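Local coordinates for protein ubiquinol-cytochrome C chaperone (Brucella abortus NCTC 8038, PDB 6RWT) that is a homolog of the assembly chaperone Cbp3 and probably helps newly made cytochrome b enter respiratory complex III, at residues V25-Q30 and I172-V177. Numbering follows the deposited sequence.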
loop_
_atom_site.group_PDB
_atom_site.type_symbol
_atom_site.label_atom_id
_atom_site.label_comp_id
_atom_site.label_asym_id
_atom_site.label_seq_id
_atom_site.Cartn_x
_atom_site.Cartn_y
_atom_site.Cartn_z
ATOM N N VAL A 25 7.310 -2.573 -1.245
ATOM C CA VAL A 25 7.336 -4.046 -1.259
ATOM C C VAL A 25 8.110 -4.606 -0.047
ATOM O O VAL A 25 7.652 -5.546 0.610
ATOM C CB VAL A 25 7.914 -4.582 -2.596
ATOM C CG1 VAL A 25 8.237 -6.072 -2.533
ATOM C CG2 VAL A 25 6.942 -4.302 -3.740
ATOM N N ALA A 26 9.264 -4.016 0.255
ATOM C CA ALA A 26 10.063 -4.435 1.417
ATOM C C ALA A 26 9.296 -4.250 2.729
ATOM O O ALA A 26 9.319 -5.124 3.603
ATOM C CB ALA A 26 11.380 -3.672 1.462
ATOM N N ALA A 27 8.612 -3.117 2.867
ATOM C CA ALA A 27 7.802 -2.865 4.068
ATOM C C ALA A 27 6.698 -3.921 4.263
ATOM O O ALA A 27 6.473 -4.385 5.375
ATOM C CB ALA A 27 7.226 -1.454 4.048
ATOM N N ALA A 28 6.038 -4.310 3.172
ATOM C CA ALA A 28 4.984 -5.337 3.207
ATOM C C ALA A 28 5.479 -6.757 3.538
ATOM O O ALA A 28 4.682 -7.596 3.972
ATOM C CB ALA A 28 4.234 -5.350 1.877
ATOM N N ARG A 29 6.777 -7.020 3.328
ATOM C CA ARG A 29 7.399 -8.328 3.595
ATOM C C ARG A 29 8.004 -8.496 5.001
ATOM O O ARG A 29 8.579 -9.553 5.290
ATOM C CB ARG A 29 8.476 -8.620 2.534
ATOM C CG ARG A 29 7.911 -8.903 1.154
ATOM C CD ARG A 29 9.003 -9.058 0.106
ATOM N NE ARG A 29 8.463 -9.454 -1.195
ATOM C CZ ARG A 29 9.143 -9.474 -2.346
ATOM N NH1 ARG A 29 10.423 -9.105 -2.407
ATOM N NH2 ARG A 29 8.526 -9.860 -3.461
ATOM N N GLN A 30 7.891 -7.484 5.874
ATOM C CA GLN A 30 8.466 -7.567 7.244
ATOM C C GLN A 30 7.943 -8.810 7.982
ATOM O O GLN A 30 6.736 -9.070 7.987
ATOM C CB GLN A 30 8.182 -6.283 8.045
ATOM C CG GLN A 30 8.936 -5.053 7.529
ATOM C CD GLN A 30 8.499 -3.770 8.199
ATOM O OE1 GLN A 30 7.526 -3.125 7.786
ATOM N NE2 GLN A 30 9.219 -3.385 9.236
ATOM N N ILE A 172 10.833 8.047 0.462
ATOM C CA ILE A 172 9.726 7.451 1.226
ATOM C C ILE A 172 10.289 6.501 2.295
ATOM O O ILE A 172 11.318 5.847 2.078
ATOM C CB ILE A 172 8.730 6.716 0.284
ATOM C CG1 ILE A 172 7.433 6.338 1.015
ATOM C CG2 ILE A 172 9.351 5.466 -0.359
ATOM C CD1 ILE A 172 6.323 5.855 0.087
ATOM N N SER A 173 9.631 6.445 3.454
ATOM C CA SER A 173 9.952 5.440 4.470
ATOM C C SER A 173 8.718 5.059 5.289
ATOM O O SER A 173 7.763 5.842 5.412
ATOM C CB SER A 173 11.100 5.907 5.385
ATOM O OG SER A 173 10.788 7.119 6.041
ATOM N N TYR A 174 8.744 3.833 5.803
ATOM C CA TYR A 174 7.748 3.301 6.729
ATOM C C TYR A 174 8.431 3.023 8.068
ATOM O O TYR A 174 9.667 2.996 8.168
ATOM C CB TYR A 174 7.137 2.002 6.175
ATOM C CG TYR A 174 6.289 2.223 4.931
ATOM C CD1 TYR A 174 6.878 2.414 3.675
ATOM C CD2 TYR A 174 4.894 2.282 5.007
ATOM C CE1 TYR A 174 6.098 2.633 2.542
ATOM C CE2 TYR A 174 4.115 2.500 3.881
ATOM C CZ TYR A 174 4.714 2.686 2.641
ATOM O OH TYR A 174 3.945 2.912 1.499
ATOM N N MET A 175 7.618 2.804 9.093
ATOM C CA MET A 175 8.146 2.455 10.412
ATOM C C MET A 175 8.703 1.022 10.409
ATOM O O MET A 175 8.279 0.190 9.603
ATOM C CB MET A 175 7.057 2.608 11.479
ATOM C CG MET A 175 6.463 4.013 11.608
ATOM S SD MET A 175 7.619 5.339 12.032
ATOM C CE MET A 175 8.121 4.819 13.671
ATOM N N ASP A 176 9.685 0.755 11.271
ATOM C CA ASP A 176 10.174 -0.608 11.537
ATOM C C ASP A 176 9.174 -1.279 12.485
ATOM O O ASP A 176 9.111 -0.949 13.671
ATOM C CB ASP A 176 11.590 -0.559 12.163
ATOM C CG ASP A 176 12.171 -1.949 12.526
ATOM O OD1 ASP A 176 11.506 -2.997 12.363
ATOM O OD2 ASP A 176 13.330 -1.983 13.010
ATOM N N VAL A 177 8.407 -2.236 11.964
ATOM C CA VAL A 177 7.391 -2.935 12.760
ATOM C C VAL A 177 7.940 -3.600 14.041
ATOM O O VAL A 177 7.207 -3.730 15.016
ATOM C CB VAL A 177 6.571 -3.935 11.886
ATOM C CG1 VAL A 177 7.396 -5.158 11.512
ATOM C CG2 VAL A 177 5.280 -4.343 12.593
#
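A27, in the C-terminal part of helix 2-28, meets Y174. The methyl group of A27 approaches the root of the tyrosine ring, with CB 3.9 Å from Y174 CG and equally near CD1. This is an off-centre CH-pi contact. A27 CB stands 4.3 Å from the ring centroid and 29° off the ring normal. With chi1 at -68° Y174 CG is anti to the carbonyl carbon, which places the root of the ring by the A27 methyl. The phenol OH is hydrogen-bonded to the backbone O of H53, which fixes the far end of the ring.

The second meeting point is Q30 with V177. Beyond CG the glutamine chain is extended (chi2 172°), and its amide end lies beside the loop backbone at M175-V177. The two side chains run past one another, pointing opposite ways. Q30 CB packs on V177 CG1 at 3.7 Å, and Q30 CD lies 3.8 Å from the same methyl.

The contact joins the C-terminal part of helix 2-28 to the loop that follows helix 164-168, far apart in sequence. Helix 43-61 borders one end, where H53 touches A27 and its ring meets that of Y174. Helix 145-161 borders the other, with Y151 against both Q30 and V177.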